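Local coordinates for protein histone-lysine N-methyltransferase SETMAR (Homo sapiens, PDB 3BO5) that transfers methyl groups from S-adenosyl-L-methionine to histone H3 through this SET-domain part and, as the whole fusion protein, takes part in DNA double-strand break repair, at residues A[24-29]-A[138-143]; A[118-123]-A[232-237]; A[126-131]-A[243-248]; A[151-156]-A[207-212]. The protein carries 2 engineered substitutions. One frame throughout, in Å; residues are numbered along the deposited sequence. Where two conformers were deposited one is given.

Contact 1 (A[24-29]-A[138-143]). With SAH (S-adenosyl-L-homocysteine), chain F.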
# COMPACT_ATOMS: atom_id res chain seq x y z
N LEU A 24 -16.24 0.42 0.15
CA LEU A 24 -16.91 -0.21 -0.98
C LEU A 24 -16.57 -1.68 -0.99
O LEU A 24 -15.54 -2.11 -0.42
CB LEU A 24 -16.44 0.46 -2.25
CG LEU A 24 -16.70 1.95 -2.39
CD1 LEU A 24 -16.03 2.45 -3.58
CD2 LEU A 24 -18.25 2.24 -2.47
N PRO A 25 -17.44 -2.48 -1.55
CA PRO A 25 -17.14 -3.91 -1.69
C PRO A 25 -16.05 -4.08 -2.73
O PRO A 25 -15.83 -3.18 -3.56
CB PRO A 25 -18.42 -4.48 -2.31
CG PRO A 25 -19.47 -3.38 -2.07
CD PRO A 25 -18.79 -2.11 -2.00
N VAL A 26 -15.39 -5.21 -2.60
CA VAL A 26 -14.41 -5.65 -3.61
C VAL A 26 -14.90 -7.01 -4.16
O VAL A 26 -15.02 -7.99 -3.45
CB VAL A 26 -13.00 -5.84 -2.97
CG1 VAL A 26 -12.02 -6.34 -4.06
CG2 VAL A 26 -12.52 -4.58 -2.39
N GLY A 27 -15.20 -7.06 -5.46
CA GLY A 27 -15.75 -8.29 -6.04
C GLY A 27 -14.65 -9.26 -6.43
O GLY A 27 -13.46 -8.92 -6.31
N ALA A 28 -15.04 -10.47 -6.78
CA ALA A 28 -14.11 -11.49 -7.25
C ALA A 28 -14.58 -11.96 -8.61
O ALA A 28 -15.80 -11.97 -8.90
CB ALA A 28 -14.03 -12.64 -6.35
N TRP A 29 -13.62 -12.34 -9.43
CA TRP A 29 -13.93 -12.80 -10.78
C TRP A 29 -12.91 -13.86 -11.12
O TRP A 29 -11.72 -13.65 -10.91
CB TRP A 29 -13.75 -11.66 -11.74
CG TRP A 29 -14.12 -12.03 -13.14
CD1 TRP A 29 -13.30 -12.52 -14.14
CD2 TRP A 29 -15.42 -12.00 -13.66
NE1 TRP A 29 -14.04 -12.78 -15.26
CE2 TRP A 29 -15.34 -12.47 -15.00
CE3 TRP A 29 -16.66 -11.62 -13.14
CZ2 TRP A 29 -16.47 -12.54 -15.82
CZ3 TRP A 29 -17.76 -11.70 -13.96
CH2 TRP A 29 -17.66 -12.15 -15.29
N TRP A 138 -3.89 -14.67 -8.65
CA TRP A 138 -4.94 -13.66 -8.54
C TRP A 138 -4.30 -12.29 -8.65
O TRP A 138 -3.09 -12.11 -8.36
CB TRP A 138 -5.63 -13.76 -7.17
CG TRP A 138 -6.42 -15.00 -7.10
CD1 TRP A 138 -5.98 -16.25 -6.73
CD2 TRP A 138 -7.76 -15.15 -7.55
NE1 TRP A 138 -7.04 -17.17 -6.85
CE2 TRP A 138 -8.12 -16.51 -7.37
CE3 TRP A 138 -8.70 -14.26 -8.06
CZ2 TRP A 138 -9.40 -17.00 -7.66
CZ3 TRP A 138 -10.01 -14.74 -8.31
CH2 TRP A 138 -10.31 -16.11 -8.15
N GLY A 139 -5.05 -11.32 -9.15
CA GLY A 139 -4.60 -9.91 -9.14
C GLY A 139 -5.73 -9.01 -8.70
O GLY A 139 -6.83 -9.49 -8.39
N LEU A 140 -5.44 -7.73 -8.72
CA LEU A 140 -6.47 -6.70 -8.38
C LEU A 140 -6.59 -5.81 -9.58
O LEU A 140 -5.58 -5.32 -10.13
CB LEU A 140 -6.02 -5.91 -7.16
CG LEU A 140 -7.12 -5.04 -6.55
CD1 LEU A 140 -8.14 -5.94 -5.90
CD2 LEU A 140 -6.51 -4.08 -5.51
N ARG A 141 -7.84 -5.55 -9.97
CA ARG A 141 -8.04 -4.55 -11.02
C ARG A 141 -9.12 -3.57 -10.59
O ARG A 141 -9.86 -3.82 -9.69
CB ARG A 141 -8.37 -5.19 -12.39
CG ARG A 141 -9.70 -5.95 -12.39
CD ARG A 141 -9.89 -6.62 -13.77
NE ARG A 141 -10.96 -7.62 -13.69
CZ ARG A 141 -11.15 -8.54 -14.65
NH1 ARG A 141 -10.33 -8.56 -15.72
NH2 ARG A 141 -12.13 -9.41 -14.57
N THR A 142 -9.09 -2.42 -11.23
CA THR A 142 -10.15 -1.46 -10.98
C THR A 142 -11.32 -1.74 -11.94
O THR A 142 -11.13 -2.10 -13.12
CB THR A 142 -9.64 -0.05 -11.11
OG1 THR A 142 -10.73 0.83 -10.82
CG2 THR A 142 -9.09 0.29 -12.50
N LEU A 143 -12.53 -1.53 -11.45
CA LEU A 143 -13.68 -1.62 -12.35
C LEU A 143 -14.10 -0.26 -12.79
O LEU A 143 -15.12 -0.13 -13.52
CB LEU A 143 -14.88 -2.27 -11.64
CG LEU A 143 -14.64 -3.68 -11.18
CD1 LEU A 143 -15.83 -4.26 -10.36
CD2 LEU A 143 -14.25 -4.56 -12.33
N SAH F . -0.77 -13.32 -7.44
CA SAH F . -0.87 -13.24 -5.95
CB SAH F . -1.04 -11.78 -5.46
CG SAH F . 0.32 -11.08 -5.45
SD SAH F . 1.43 -11.77 -4.18
C SAH F . -2.03 -14.15 -5.49
O SAH F . -2.57 -14.92 -6.28
OXT SAH F . -2.40 -14.06 -4.27
C5' SAH F . 2.92 -12.03 -5.17
C4' SAH F . 2.90 -13.28 -6.05
O4' SAH F . 2.09 -13.08 -7.21
C3' SAH F . 4.24 -13.64 -6.59
O3' SAH F . 5.00 -14.43 -5.63
C2' SAH F . 3.93 -14.42 -7.84
O2' SAH F . 3.37 -15.72 -7.54
C1' SAH F . 2.76 -13.63 -8.37
N9 SAH F . 3.18 -12.46 -9.18
C8 SAH F . 2.98 -11.11 -8.90
N7 SAH F . 3.43 -10.40 -9.92
C5 SAH F . 3.87 -11.24 -10.88
C6 SAH F . 4.47 -10.98 -12.13
N6 SAH F . 4.63 -9.78 -12.70
N1 SAH F . 4.86 -12.12 -12.83
C2 SAH F . 4.69 -13.37 -12.34
N3 SAH F . 4.09 -13.67 -11.13
C4 SAH F . 3.76 -12.55 -10.42

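Contact 2 (A[118-123]-A[232-237])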
# COMPACT_ATOMS: atom_id res chain seq x y z
N ARG A 118 -6.35 15.11 4.54
CA ARG A 118 -6.89 13.79 4.98
C ARG A 118 -7.31 13.10 3.71
O ARG A 118 -8.30 13.52 3.08
CB ARG A 118 -8.09 13.96 5.93
CG ARG A 118 -7.75 14.79 7.16
CD ARG A 118 -9.01 15.03 7.91
NE ARG A 118 -8.83 15.79 9.18
CZ ARG A 118 -8.47 15.28 10.33
NH1 ARG A 118 -8.07 14.02 10.42
NH2 ARG A 118 -8.44 16.09 11.42
N VAL A 119 -6.56 12.08 3.32
CA VAL A 119 -6.81 11.37 2.03
C VAL A 119 -6.66 9.89 2.28
O VAL A 119 -7.68 9.20 2.23
CB VAL A 119 -5.93 11.85 0.88
CG1 VAL A 119 -5.97 10.91 -0.31
CG2 VAL A 119 -6.34 13.25 0.50
N VAL A 120 -5.47 9.37 2.59
CA VAL A 120 -5.36 7.89 2.79
C VAL A 120 -6.33 7.42 3.86
O VAL A 120 -7.00 6.37 3.77
CB VAL A 120 -3.94 7.59 3.18
CG1 VAL A 120 -3.74 6.11 3.59
CG2 VAL A 120 -3.01 7.97 1.99
N GLN A 121 -6.46 8.26 4.88
CA GLN A 121 -7.36 7.91 5.98
C GLN A 121 -8.82 7.68 5.63
O GLN A 121 -9.52 7.00 6.42
CB GLN A 121 -7.24 8.98 7.09
CG GLN A 121 -7.82 10.30 6.77
CD GLN A 121 -7.33 11.31 7.76
OE1 GLN A 121 -8.09 11.74 8.62
NE2 GLN A 121 -6.06 11.72 7.62
N LYS A 122 -9.28 8.31 4.53
CA LYS A 122 -10.65 8.21 4.06
C LYS A 122 -10.99 6.83 3.48
O LYS A 122 -12.15 6.55 3.27
CB LYS A 122 -10.92 9.28 3.00
CG LYS A 122 -10.92 10.72 3.55
CD LYS A 122 -11.65 10.78 4.88
CE LYS A 122 -12.03 12.22 5.17
NZ LYS A 122 -12.09 12.57 6.64
N GLY A 123 -9.97 6.05 3.15
CA GLY A 123 -10.22 4.68 2.65
C GLY A 123 -10.48 4.58 1.17
O GLY A 123 -10.17 5.54 0.39
N ALA A 232 0.89 3.56 1.18
CA ALA A 232 -0.29 4.05 0.41
C ALA A 232 0.01 4.00 -1.06
O ALA A 232 1.01 4.59 -1.47
CB ALA A 232 -0.57 5.48 0.85
N LEU A 233 -0.84 3.36 -1.86
CA LEU A 233 -0.57 3.23 -3.33
C LEU A 233 -1.48 4.26 -3.98
O LEU A 233 -2.69 4.30 -3.71
CB LEU A 233 -0.96 1.86 -3.88
CG LEU A 233 0.10 0.91 -3.31
CD1 LEU A 233 -0.35 -0.22 -2.44
CD2 LEU A 233 1.25 0.67 -4.24
N PHE A 234 -0.82 5.11 -4.78
CA PHE A 234 -1.54 6.14 -5.59
C PHE A 234 -1.39 5.84 -7.04
O PHE A 234 -0.39 5.27 -7.48
CB PHE A 234 -0.95 7.55 -5.30
CG PHE A 234 -1.16 8.04 -3.89
CD1 PHE A 234 -2.22 8.86 -3.58
CD2 PHE A 234 -0.23 7.70 -2.91
CE1 PHE A 234 -2.39 9.32 -2.27
CE2 PHE A 234 -0.42 8.10 -1.58
CZ PHE A 234 -1.46 8.90 -1.26
N ALA A 235 -2.41 6.23 -7.83
CA ALA A 235 -2.28 6.02 -9.27
C ALA A 235 -1.17 6.89 -9.83
O ALA A 235 -1.20 8.11 -9.63
CB ALA A 235 -3.63 6.36 -9.95
N ALA A 236 -0.24 6.27 -10.57
CA ALA A 236 0.91 6.98 -11.14
C ALA A 236 0.53 7.61 -12.52
O ALA A 236 1.28 8.44 -13.11
CB ALA A 236 2.05 6.06 -11.32
N LYS A 237 -0.59 7.15 -13.03
CA LYS A 237 -1.12 7.55 -14.35
C LYS A 237 -2.62 7.34 -14.34
O LYS A 237 -3.14 6.72 -13.42
CB LYS A 237 -0.45 6.76 -15.49
CG LYS A 237 -0.49 5.26 -15.32
CD LYS A 237 0.64 4.58 -16.17
CE LYS A 237 1.98 4.37 -15.42
NZ LYS A 237 3.00 3.87 -16.45

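Contact 3 (A[126-131]-A[243-248])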
# COMPACT_ATOMS: atom_id res chain seq x y z
N PHE A 126 -12.81 3.65 -4.89
CA PHE A 126 -13.16 3.00 -6.18
C PHE A 126 -13.56 1.57 -5.94
O PHE A 126 -13.20 0.99 -4.93
CB PHE A 126 -11.97 3.05 -7.13
CG PHE A 126 -11.47 4.45 -7.38
CD1 PHE A 126 -12.18 5.26 -8.31
CD2 PHE A 126 -10.37 4.97 -6.70
CE1 PHE A 126 -11.76 6.59 -8.54
CE2 PHE A 126 -9.92 6.24 -6.90
CZ PHE A 126 -10.62 7.09 -7.81
N HIS A 127 -14.28 1.00 -6.92
CA HIS A 127 -14.67 -0.39 -6.87
C HIS A 127 -13.58 -1.22 -7.56
O HIS A 127 -13.37 -1.06 -8.78
CB HIS A 127 -16.00 -0.54 -7.60
CG HIS A 127 -17.13 0.10 -6.87
ND1 HIS A 127 -17.41 1.44 -6.96
CD2 HIS A 127 -18.04 -0.44 -6.01
CE1 HIS A 127 -18.46 1.71 -6.20
NE2 HIS A 127 -18.85 0.61 -5.61
N PHE A 128 -12.99 -2.09 -6.77
CA PHE A 128 -11.98 -3.00 -7.28
C PHE A 128 -12.51 -4.37 -7.38
O PHE A 128 -13.60 -4.65 -6.90
CB PHE A 128 -10.81 -3.01 -6.30
CG PHE A 128 -10.26 -1.64 -6.06
CD1 PHE A 128 -9.74 -0.88 -7.09
CD2 PHE A 128 -10.19 -1.12 -4.77
CE1 PHE A 128 -9.24 0.42 -6.89
CE2 PHE A 128 -9.67 0.18 -4.56
CZ PHE A 128 -9.21 0.95 -5.62
N GLN A 129 -11.73 -5.26 -8.01
CA GLN A 129 -12.15 -6.66 -8.19
C GLN A 129 -10.90 -7.51 -8.15
O GLN A 129 -9.90 -7.16 -8.82
CB GLN A 129 -12.87 -6.79 -9.52
CG GLN A 129 -13.47 -8.11 -9.79
CD GLN A 129 -13.89 -8.25 -11.24
OE1 GLN A 129 -13.07 -8.40 -12.12
NE2 GLN A 129 -15.19 -8.11 -11.50
N VAL A 130 -10.95 -8.54 -7.32
CA VAL A 130 -9.82 -9.50 -7.30
C VAL A 130 -10.15 -10.44 -8.43
O VAL A 130 -11.30 -10.95 -8.56
CB VAL A 130 -9.79 -10.21 -5.99
CG1 VAL A 130 -8.78 -11.31 -6.03
CG2 VAL A 130 -9.47 -9.24 -4.91
N PHE A 131 -9.20 -10.75 -9.29
CA PHE A 131 -9.57 -11.55 -10.49
C PHE A 131 -8.47 -12.51 -10.88
O PHE A 131 -7.34 -12.30 -10.53
CB PHE A 131 -9.88 -10.66 -11.70
CG PHE A 131 -8.65 -10.01 -12.32
CD1 PHE A 131 -8.17 -10.43 -13.58
CD2 PHE A 131 -7.95 -9.06 -11.62
CE1 PHE A 131 -6.99 -9.82 -14.17
CE2 PHE A 131 -6.77 -8.46 -12.18
CZ PHE A 131 -6.31 -8.87 -13.45
N GLU A 243 -8.45 -2.23 -15.84
CA GLU A 243 -7.00 -2.25 -15.93
C GLU A 243 -6.54 -2.88 -14.63
O GLU A 243 -6.93 -2.44 -13.52
CB GLU A 243 -6.39 -0.84 -16.03
CG GLU A 243 -4.91 -0.89 -16.31
CD GLU A 243 -4.34 0.45 -16.64
OE1 GLU A 243 -5.10 1.31 -17.15
OE2 GLU A 243 -3.11 0.67 -16.44
N GLU A 244 -5.61 -3.81 -14.79
CA GLU A 244 -4.99 -4.42 -13.59
C GLU A 244 -4.08 -3.42 -12.88
O GLU A 244 -3.40 -2.59 -13.52
CB GLU A 244 -4.12 -5.60 -13.96
CG GLU A 244 -3.40 -6.23 -12.73
CD GLU A 244 -2.74 -7.56 -13.04
OE1 GLU A 244 -2.58 -7.92 -14.26
OE2 GLU A 244 -2.33 -8.27 -12.07
N LEU A 245 -4.14 -3.46 -11.55
CA LEU A 245 -3.39 -2.52 -10.69
C LEU A 245 -2.07 -3.22 -10.31
O LEU A 245 -2.12 -4.42 -9.95
CB LEU A 245 -4.20 -2.23 -9.44
CG LEU A 245 -5.53 -1.52 -9.76
CD1 LEU A 245 -6.41 -1.55 -8.53
CD2 LEU A 245 -5.29 -0.08 -10.19
N SER A 246 -0.98 -2.50 -10.38
CA SER A 246 0.34 -3.13 -10.09
C SER A 246 1.24 -2.15 -9.44
O SER A 246 1.10 -0.92 -9.61
CB SER A 246 0.93 -3.58 -11.39
OG SER A 246 1.13 -2.49 -12.30
N TYR A 247 2.24 -2.65 -8.71
CA TYR A 247 3.30 -1.73 -8.29
C TYR A 247 4.63 -2.47 -8.44
O TYR A 247 4.64 -3.66 -8.78
CB TYR A 247 3.18 -1.27 -6.83
CG TYR A 247 3.29 -2.24 -5.67
CD1 TYR A 247 4.50 -2.42 -4.99
CD2 TYR A 247 2.12 -2.91 -5.16
CE1 TYR A 247 4.56 -3.20 -3.85
CE2 TYR A 247 2.20 -3.70 -4.00
CZ TYR A 247 3.42 -3.84 -3.38
OH TYR A 247 3.58 -4.53 -2.20
N ASP A 248 5.70 -1.69 -8.30
CA ASP A 248 7.01 -2.28 -8.52
C ASP A 248 7.53 -2.91 -7.26
O ASP A 248 7.76 -2.21 -6.27
CB ASP A 248 7.94 -1.17 -8.98
CG ASP A 248 9.42 -1.59 -9.11
OD1 ASP A 248 9.79 -2.78 -8.95
OD2 ASP A 248 10.18 -0.62 -9.46

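Contact 4 (A[151-156]-A[207-212]). With SAH (S-adenosyl-L-homocysteine), chain F.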
# COMPACT_ATOMS: atom_id res chain seq x y z
N PHE A 151 -5.66 8.27 -4.61
CA PHE A 151 -5.33 7.17 -3.71
C PHE A 151 -6.11 5.97 -4.13
O PHE A 151 -7.33 6.02 -4.33
CB PHE A 151 -5.76 7.56 -2.26
CG PHE A 151 -5.66 6.42 -1.29
CD1 PHE A 151 -4.38 5.90 -0.98
CD2 PHE A 151 -6.81 5.88 -0.71
CE1 PHE A 151 -4.26 4.77 -0.04
CE2 PHE A 151 -6.70 4.77 0.17
CZ PHE A 151 -5.42 4.24 0.52
N VAL A 152 -5.41 4.86 -4.18
CA VAL A 152 -6.00 3.62 -4.62
C VAL A 152 -6.26 2.66 -3.44
O VAL A 152 -7.39 2.36 -3.11
CB VAL A 152 -5.13 2.97 -5.69
CG1 VAL A 152 -5.64 1.58 -6.08
CG2 VAL A 152 -5.24 3.87 -6.97
N CYS A 153 -5.18 2.26 -2.78
CA CYS A 153 -5.38 1.43 -1.59
C CYS A 153 -4.08 1.38 -0.79
O CYS A 153 -3.03 1.73 -1.29
CB CYS A 153 -5.85 0.00 -1.93
SG CYS A 153 -4.61 -0.94 -2.85
N GLU A 154 -4.21 0.98 0.48
CA GLU A 154 -2.97 0.63 1.24
C GLU A 154 -2.51 -0.77 0.95
O GLU A 154 -3.21 -1.60 0.41
CB GLU A 154 -3.22 0.66 2.77
CG GLU A 154 -3.47 2.01 3.27
CD GLU A 154 -3.71 1.98 4.79
OE1 GLU A 154 -4.60 2.73 5.22
OE2 GLU A 154 -3.02 1.21 5.55
N TYR A 155 -1.24 -0.99 1.33
CA TYR A 155 -0.76 -2.36 1.50
C TYR A 155 -0.65 -2.51 3.02
O TYR A 155 0.26 -1.99 3.66
CB TYR A 155 0.61 -2.45 0.82
CG TYR A 155 1.08 -3.88 0.57
CD1 TYR A 155 0.62 -4.64 -0.51
CD2 TYR A 155 2.00 -4.46 1.47
CE1 TYR A 155 1.00 -5.94 -0.74
CE2 TYR A 155 2.43 -5.81 1.26
CZ TYR A 155 1.93 -6.53 0.18
OH TYR A 155 2.32 -7.81 -0.05
N ALA A 156 -1.65 -3.24 3.57
CA ALA A 156 -1.83 -3.30 5.06
C ALA A 156 -1.85 -4.77 5.54
O ALA A 156 -2.36 -5.60 4.89
CB ALA A 156 -3.17 -2.60 5.47
N ARG A 207 -2.80 -6.90 -0.81
CA ARG A 207 -2.04 -8.16 -0.93
C ARG A 207 -2.21 -8.75 -2.33
O ARG A 207 -1.39 -9.55 -2.75
CB ARG A 207 -2.44 -9.20 0.14
CG ARG A 207 -3.86 -9.74 -0.15
CD ARG A 207 -4.42 -10.38 1.05
NE ARG A 207 -3.65 -11.56 1.49
CZ ARG A 207 -3.77 -12.77 0.93
NH1 ARG A 207 -4.57 -12.94 -0.15
NH2 ARG A 207 -3.10 -13.86 1.44
N PHE A 208 -3.30 -8.38 -3.05
CA PHE A 208 -3.50 -8.97 -4.39
C PHE A 208 -2.82 -8.24 -5.52
O PHE A 208 -2.88 -8.68 -6.66
CB PHE A 208 -5.00 -9.05 -4.69
CG PHE A 208 -5.69 -10.10 -3.85
CD1 PHE A 208 -5.45 -11.47 -4.10
CD2 PHE A 208 -6.55 -9.74 -2.80
CE1 PHE A 208 -6.05 -12.45 -3.29
CE2 PHE A 208 -7.14 -10.72 -1.99
CZ PHE A 208 -6.92 -12.09 -2.28
N LEU A 209 -2.12 -7.15 -5.22
CA LEU A 209 -1.44 -6.40 -6.27
C LEU A 209 -0.25 -7.14 -6.82
O LEU A 209 0.70 -7.45 -6.06
CB LEU A 209 -0.93 -5.11 -5.73
CG LEU A 209 -2.09 -4.15 -5.36
CD1 LEU A 209 -1.54 -3.03 -4.43
CD2 LEU A 209 -2.85 -3.61 -6.60
N ASN A 210 -0.31 -7.40 -8.13
CA ASN A 210 0.87 -8.00 -8.77
C ASN A 210 1.96 -6.98 -9.07
O ASN A 210 1.75 -5.75 -9.03
CB ASN A 210 0.41 -8.80 -10.01
CG ASN A 210 -0.30 -10.05 -9.61
OD1 ASN A 210 0.13 -10.75 -8.70
ND2 ASN A 210 -1.39 -10.37 -10.32
N HIS A 211 3.17 -7.50 -9.34
CA HIS A 211 4.25 -6.63 -9.72
C HIS A 211 4.18 -6.29 -11.21
O HIS A 211 3.81 -7.07 -12.04
CB HIS A 211 5.55 -7.48 -9.61
CG HIS A 211 6.72 -6.83 -10.23
ND1 HIS A 211 7.36 -5.75 -9.65
CD2 HIS A 211 7.37 -7.08 -11.40
CE1 HIS A 211 8.35 -5.35 -10.45
NE2 HIS A 211 8.35 -6.13 -11.53
N SER A 212 4.62 -5.11 -11.53
CA SER A 212 4.90 -4.80 -12.90
C SER A 212 6.18 -4.04 -12.99
O SER A 212 6.44 -3.22 -12.13
CB SER A 212 3.78 -3.95 -13.46
OG SER A 212 4.17 -3.56 -14.82
N SAH F . -0.77 -13.32 -7.44
CA SAH F . -0.87 -13.24 -5.95
CB SAH F . -1.04 -11.78 -5.46
CG SAH F . 0.32 -11.08 -5.45
SD SAH F . 1.43 -11.77 -4.18
C SAH F . -2.03 -14.15 -5.49
O SAH F . -2.57 -14.92 -6.28
OXT SAH F . -2.40 -14.06 -4.27
C5' SAH F . 2.92 -12.03 -5.17
C4' SAH F . 2.90 -13.28 -6.05
O4' SAH F . 2.09 -13.08 -7.21
C3' SAH F . 4.24 -13.64 -6.59
O3' SAH F . 5.00 -14.43 -5.63
C2' SAH F . 3.93 -14.42 -7.84
O2' SAH F . 3.37 -15.72 -7.54
C1' SAH F . 2.76 -13.63 -8.37
N9 SAH F . 3.18 -12.46 -9.18
C8 SAH F . 2.98 -11.11 -8.90
N7 SAH F . 3.43 -10.40 -9.92
C5 SAH F . 3.87 -11.24 -10.88
C6 SAH F . 4.47 -10.98 -12.13
N6 SAH F . 4.63 -9.78 -12.70
N1 SAH F . 4.86 -12.12 -12.83
C2 SAH F . 4.69 -13.37 -12.34
N3 SAH F . 4.09 -13.67 -11.13
C4 SAH F . 3.76 -12.55 -10.42

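Contact 1 (A[24-29]-A[138-143])
Arg-141 NH2 stands over one face of the Trp-29 indole, 3.4 Å from Trp-29 CD1 and 3.6 Å from Trp-29 CG, on the pyrrole side of the ring. The guanidinium is tilted rather than stacked, its plane 50° from that of the indole. The Trp-138 ring meets different partners. At its edge, in plane, lies the carboxylate O of S-adenosyl-L-homocysteine, 3.7 Å from Trp-138 CD1, while the benzo side approaches the Trp-29 backbone obliquely, with CZ3 of Trp-138 3.3 Å from Trp-29 O. The chi1 of Trp-138 (-69°) keeps CG beside its own backbone N, and that N donates to the ligand O at 2.7 Å; one residue thus brings both an N-H and a ring edge to the same oxygen. Trp-138 O accepts from the ligand amino N at 2.8 Å. No hydrogen bond joins the two segments, and the topology explains it: strands 27-29 and 138-142 are second neighbours in a five-stranded mixed sheet, each bonded to strand 128-132 between them, so strand 27-29, from the pre-SET region, joins the sheet through the backbone of strand 128-132 and meets strand 138-142 mainly through side chains. With alanine in place of Trp-138, the backbone bonds to the ligand could persist, but Lys-132 would probably lose its cation-pi partner and a gap would open beside Trp-29 O. Gln-129, on the middle strand, receives a hydrogen bond from Arg-141 NE and so helps fix the guanidinium against Trp-29. Deeper in, Val-26 CG1 lies 4.3 Å from Leu-140 CD1, a loose apolar touch.

Contact 2 (A[118-123]-A[232-237])
Val-120 sets CG1 trans to its backbone N (chi1 173°), which leaves CG2 as the methyl that faces strand 230-235. Phe-234 answers with chi1 -65°, placing its ring beside its own backbone N and carrying the far end of the ring back to the valine. Val-120 CG2 consequently sits 3.7 Å from Ala-232 CB and 3.7 Å from Phe-234 CZ, bridging two residues that alternate along the strand. Val-120 and Phe-234 cross at about a right angle, and the methyl comes to the ring obliquely. Val-119 adds a weaker touch, its CG1 4.4 Å from Phe-234 CE1 at the ring edge. All four touching residues are buried, and Phe-151 of strand 151-160 packs against both valines and Ala-232. Val-120 opens a short 3-10 turn, residues 120-122, just after Val-119, whose O accepts from Lys-122 N at 2.9 Å. Behind it, Arg-118 NH1 donates to a lone pair of Gln-121 OE1 at 2.9 Å, within 5° of the guanidinium plane. Glu-104 accepts from the N-H groups of Val-119 and Val-120. This is the junction where the pre-SET region, just past its triangular three-zinc cluster, packs onto the larger beta sheet of the SET domain.

Contact 3 (A[126-131]-A[243-248])
Phe-131 turns the edge of its ring to Glu-244, with CZ of Phe-131 3.8 Å from Glu-244 CD and CG of the glutamate lying in the ring plane. Ring and carboxylate planes stand 81° apart. Chi1 of Phe-131 (73°) puts the ring in the crowded position between N and carbonyl carbon, from which it reaches over to the extended Glu-244 chain. The second touch is apolar: Leu-245 CD1 meets Phe-128 obliquely, at 3.7 Å from its CD1 and 3.8 Å from its CE1. Phe-126 O lies 3.6 Å above one face of the Phe-128 ring, offset toward the rim. Strand 138-142 runs between strands 128-132 and 244-247 in the five-stranded mixed SET sheet, so these side chains meet across an intervening strand, and Leu-140 from that strand packs on both Phe-128 and Leu-245. Glu-244 OE1 forms a salt bridge with Lys-136 NZ, and OE2 accepts from Asn-210 ND2. Swapping Glu-244 for alanine would probably leave Lys-136 without that mate, Asn-210 ND2 with one acceptor fewer and the Phe-131 edge without this neighbour, unsettling two residues that bind S-adenosyl-L-methionine. Further out, Arg-141 makes a cation-pi contact with Phe-131, while Val-152 touches both Phe-128 and Leu-245.

Contact 4 (A[151-156]-A[207-212])
The Tyr-155 ring lies obliquely against the backbone of Arg-207 at the end of a 3-10 turn, with CE1 of the tyrosine 3.8 Å from Arg-207 CA and 3.9 Å from Arg-207 N. With CG trans to the backbone N (chi1 -164°), the ring reaches across to this turn, and the hydroxyl beyond is tied to Tyr-179 O. The Arg-207 side chain leads the other way: its CG sits 3.7 Å above one face of the Phe-208 ring, offset toward the rim, while NE and NH2 are bonded to Pro-199 O and Thr-200 O. The other touch is apolar. Cys-153 SG faces Leu-209 CD1 at 4.0 Å, and both CB atoms point into the interface; Leu-233, Leu-217, Leu-245 and Tyr-247 also pack on the leucine. Strand 151-160 is interrupted here by a classic beta bulge, in which Val-152 and Cys-153 share Leu-233 as their partner on strand 230-235. Segment 207-212 carries the Asn-His-Ser sequence that marks SET domains, and its far side grips S-adenosyl-L-homocysteine. Adenine is read by the His-211 backbone: N donates to the ligand N7 at 3.0 Å (157°), and O accepts from N6 of the ligand at 2.9 Å (156°), a pair that fixes the ring's rotation. Asn-210 OD1 accepts from the ligand amino group, but the amide is modelled too close to the ligand, so this bond is doubtful. Asn-210 ND2 donates to Trp-138 O, a second-shell bond that steers the amide, and Arg-207 also makes a cation-pi contact with Phe-38.

Contacts 1 and 3 share the five-stranded mixed sheet, their centres about 6 Å apart, and contact 4 joins them through strand 210-211, the centres of contacts 3 and 4 about 7 Å apart. Contact 2 lays a pre-SET loop on the larger, curled sheet, its centre about 17 Å from that of contact 1, and meets contact 4 where strands 230-235 and 151-160 pair. Along the chain, contacts 1, 2 and 3 cross one another, whereas contact 4 opens and closes between the segments of contacts 2 and 3. Contacts 1 and 4 each touch S-adenosyl-L-homocysteine. The pre-SET segments are thus woven onto the SET domain at two places, and the methyl-donor site forms beside one of them.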